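Local atomic coordinates of uncharacterized protein (Deinococcus radiodurans, PDB entry 3GG7), a protein that binds manganese in a TIM-barrel fold and is probably a TatD-type metal-dependent hydrolase acting on ester bonds, its substrate unknown. Residues 146-150 with 193-197. Sequence-based numbering, arbitrary orientation.
Sequences ILHWY and TETDG. With MN (manganese (II) ion), chain B.
The C-terminal ends of strands 143-148 and 191-193, separated in the sheet by strand 166-169, are joined by side chains and a bridging water. His148, still in the strand, points CB toward 193-197; Trp149, left-handed (phi/psi 45/56), follows the strand, its CB also toward that segment. After Thr193 the other segment runs extended through Glu194 and turns at Asp196, also left-handed (59/30); Thr195 OG1 accepts from Gly197 N at 3.0 Å, an ST turn. The closest CA atoms, those of His148 and Glu194, lie 8.0 Å apart. Two ring nitrogens let His148 (chi1 123°, off the wells; chi2 76°) serve two partners: ND1 donates to Glu194 OE2 at 2.8 Å and weakly to Glu194 OE1 at 2.9 Å, while NE2 is hydrogen-bonded to a water at 3.0 Å. Glu194 (chi1 p, chi2 t, chi3 52°) is long enough to reach it, and its OE1 also bonds Ser168 OG. Asp196, chi1 t, uses both oxygens: OD1 binds manganese at 2.2 Å, and OD2 accepts from the same water (2.6 Å), itself a metal ligand at 2.0 Å. Trp149, chi1 t, sets its ring edge beside Asp196, CE3 to OD2 3.6 Å. His7, His9 and Glu86 complete the manganese shell; one manganese is present, and His148 is predicted to bind a second metal. This is the metal site of a TatD-type hydrolase, at the C-terminal strand ends of a TIM barrel.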
ATOM      1  N   ILE A 146      -2.640  -2.257   6.107  1.00 19.98           N
ATOM      2  CA  ILE A 146      -1.295  -1.753   5.967  1.00 19.25           C
ATOM      3  C   ILE A 146      -1.369  -0.276   5.655  1.00 19.88           C
ATOM      4  O   ILE A 146      -1.970   0.124   4.645  1.00 20.35           O
ATOM      5  CB  ILE A 146      -0.552  -2.421   4.786  1.00 19.19           C
ATOM      6  CG1 ILE A 146      -0.613  -3.942   4.889  1.00 19.62           C
ATOM      7  CG2 ILE A 146       0.889  -1.937   4.756  1.00 20.44           C
ATOM      8  CD1 ILE A 146      -0.208  -4.659   3.557  1.00 21.45           C
ATOM      9  N   LEU A 147      -0.743   0.544   6.481  1.00 19.64           N
ATOM     10  CA  LEU A 147      -0.693   1.948   6.199  1.00 19.70           C
ATOM     11  C   LEU A 147       0.499   2.204   5.317  1.00 19.83           C
ATOM     12  O   LEU A 147       1.656   2.070   5.715  1.00 20.56           O
ATOM     13  CB  LEU A 147      -0.640   2.765   7.505  1.00 19.91           C
ATOM     14  CG  LEU A 147      -1.849   2.513   8.388  1.00 20.92           C
ATOM     15  CD1 LEU A 147      -1.727   3.421   9.613  1.00 23.56           C
ATOM     16  CD2 LEU A 147      -3.143   2.784   7.677  1.00 24.14           C
ATOM     17  N   HIS A 148       0.208   2.573   4.072  1.00 20.05           N
ATOM     18  CA  HIS A 148       1.245   2.823   3.077  1.00 20.04           C
ATOM     19  C   HIS A 148       1.738   4.278   3.196  1.00 21.26           C
ATOM     20  O   HIS A 148       0.941   5.203   3.353  1.00 20.80           O
ATOM     21  CB  HIS A 148       0.694   2.474   1.685  1.00 20.61           C
ATOM     22  CG  HIS A 148       0.748   3.593   0.696  1.00 18.78           C
ATOM     23  ND1 HIS A 148       1.913   3.980   0.072  1.00 20.74           N
ATOM     24  CD2 HIS A 148      -0.231   4.384   0.194  1.00 22.48           C
ATOM     25  CE1 HIS A 148       1.650   4.983  -0.751  1.00 23.47           C
ATOM     26  NE2 HIS A 148       0.359   5.249  -0.687  1.00 22.70           N
ATOM     27  N   TRP A 149       3.059   4.438   3.195  1.00 22.13           N
ATOM     28  CA  TRP A 149       3.721   5.745   3.299  1.00 22.83           C
ATOM     29  C   TRP A 149       3.093   6.616   4.394  1.00 23.96           C
ATOM     30  O   TRP A 149       2.640   7.741   4.142  1.00 23.59           O
ATOM     31  CB  TRP A 149       3.683   6.458   1.941  1.00 23.41           C
ATOM     32  CG  TRP A 149       4.620   7.646   1.789  1.00 25.49           C
ATOM     33  CD1 TRP A 149       5.281   8.343   2.782  1.00 29.17           C
ATOM     34  CD2 TRP A 149       4.977   8.285   0.554  1.00 29.45           C
ATOM     35  NE1 TRP A 149       6.006   9.369   2.230  1.00 30.77           N
ATOM     36  CE2 TRP A 149       5.839   9.360   0.871  1.00 31.71           C
ATOM     37  CE3 TRP A 149       4.636   8.056  -0.793  1.00 31.97           C
ATOM     38  CZ2 TRP A 149       6.376  10.197  -0.107  1.00 30.77           C
ATOM     39  CZ3 TRP A 149       5.163   8.897  -1.762  1.00 33.12           C
ATOM     40  CH2 TRP A 149       6.030   9.953  -1.412  1.00 31.50           C
ATOM     41  N   TYR A 150       3.057   6.078   5.600  1.00 23.85           N
ATOM     42  CA  TYR A 150       2.512   6.797   6.741  1.00 24.27           C
ATOM     43  C   TYR A 150       3.312   8.082   7.014  1.00 25.04           C
ATOM     44  O   TYR A 150       4.537   8.055   7.091  1.00 26.17           O
ATOM     45  CB  TYR A 150       2.476   5.886   7.969  1.00 23.80           C
ATOM     46  CG  TYR A 150       1.907   6.579   9.165  1.00 24.15           C
ATOM     47  CD1 TYR A 150       0.543   6.635   9.368  1.00 23.38           C
ATOM     48  CD2 TYR A 150       2.754   7.277  10.055  1.00 24.92           C
ATOM     49  CE1 TYR A 150       0.003   7.349  10.467  1.00 24.94           C
ATOM     50  CE2 TYR A 150       2.232   7.970  11.127  1.00 25.55           C
ATOM     51  CZ  TYR A 150       0.870   8.007  11.326  1.00 26.25           C
ATOM     52  OH  TYR A 150       0.354   8.708  12.391  1.00 27.14           O
ATOM     53  N   THR A 193       8.402  -3.062   2.888  1.00 21.90           N
ATOM     54  CA  THR A 193       9.055  -2.064   2.056  1.00 21.01           C
ATOM     55  C   THR A 193       8.188  -1.780   0.817  1.00 20.99           C
ATOM     56  O   THR A 193       7.527  -2.672   0.335  1.00 21.22           O
ATOM     57  CB  THR A 193      10.457  -2.544   1.630  1.00 21.40           C
ATOM     58  OG1 THR A 193      10.396  -3.889   1.157  1.00 20.96           O
ATOM     59  CG2 THR A 193      11.451  -2.496   2.813  1.00 22.94           C
ATOM     60  N   GLU A 194       8.240  -0.554   0.306  1.00 19.96           N
ATOM     61  CA  GLU A 194       7.497  -0.149  -0.912  1.00 20.21           C
ATOM     62  C   GLU A 194       8.271   0.920  -1.667  1.00 20.39           C
ATOM     63  O   GLU A 194       9.225   1.484  -1.119  1.00 20.31           O
ATOM     64  CB  GLU A 194       6.117   0.421  -0.544  1.00 19.79           C
ATOM     65  CG  GLU A 194       6.159   1.766   0.220  1.00 19.65           C
ATOM     66  CD  GLU A 194       4.787   2.464   0.307  1.00 20.54           C
ATOM     67  OE1 GLU A 194       3.809   1.821   0.732  1.00 22.36           O
ATOM     68  OE2 GLU A 194       4.700   3.645  -0.094  1.00 23.87           O
ATOM     69  N   THR A 195       7.867   1.233  -2.897  1.00 19.64           N
ATOM     70  CA  THR A 195       8.301   2.445  -3.585  1.00 20.66           C
ATOM     71  C   THR A 195       7.192   3.471  -3.852  1.00 20.37           C
ATOM     72  O   THR A 195       7.453   4.656  -3.907  1.00 20.98           O
ATOM     73  CB  THR A 195       8.959   2.186  -4.942  1.00 21.65           C
ATOM     74  OG1 THR A 195       8.002   1.614  -5.859  1.00 21.66           O
ATOM     75  CG2 THR A 195      10.194   1.291  -4.806  1.00 21.22           C
ATOM     76  N   ASP A 196       5.966   3.012  -4.105  1.00 19.71           N
ATOM     77  CA  ASP A 196       4.925   3.874  -4.631  1.00 20.34           C
ATOM     78  C   ASP A 196       5.306   4.508  -5.983  1.00 20.06           C
ATOM     79  O   ASP A 196       4.843   5.618  -6.312  1.00 21.27           O
ATOM     80  CB  ASP A 196       4.511   4.968  -3.638  1.00 20.22           C
ATOM     81  CG  ASP A 196       3.108   5.508  -3.911  1.00 20.88           C
ATOM     82  OD1 ASP A 196       2.279   4.770  -4.495  1.00 19.61           O
ATOM     83  OD2 ASP A 196       2.830   6.670  -3.526  1.00 20.77           O
ATOM     84  N   GLY A 197       6.129   3.822  -6.775  1.00 20.41           N
ATOM     85  CA  GLY A 197       6.378   4.273  -8.138  1.00 21.13           C
ATOM     86  C   GLY A 197       5.087   4.207  -8.928  1.00 22.11           C
ATOM     87  O   GLY A 197       4.204   3.403  -8.618  1.00 21.08           O
TER
HETATM   88 MN    MN B 253       0.064   4.612  -4.288  1.00 16.50          MN
HETATM   89  O   HOH W   1       0.204   6.472  -3.469  1.00 22.24           O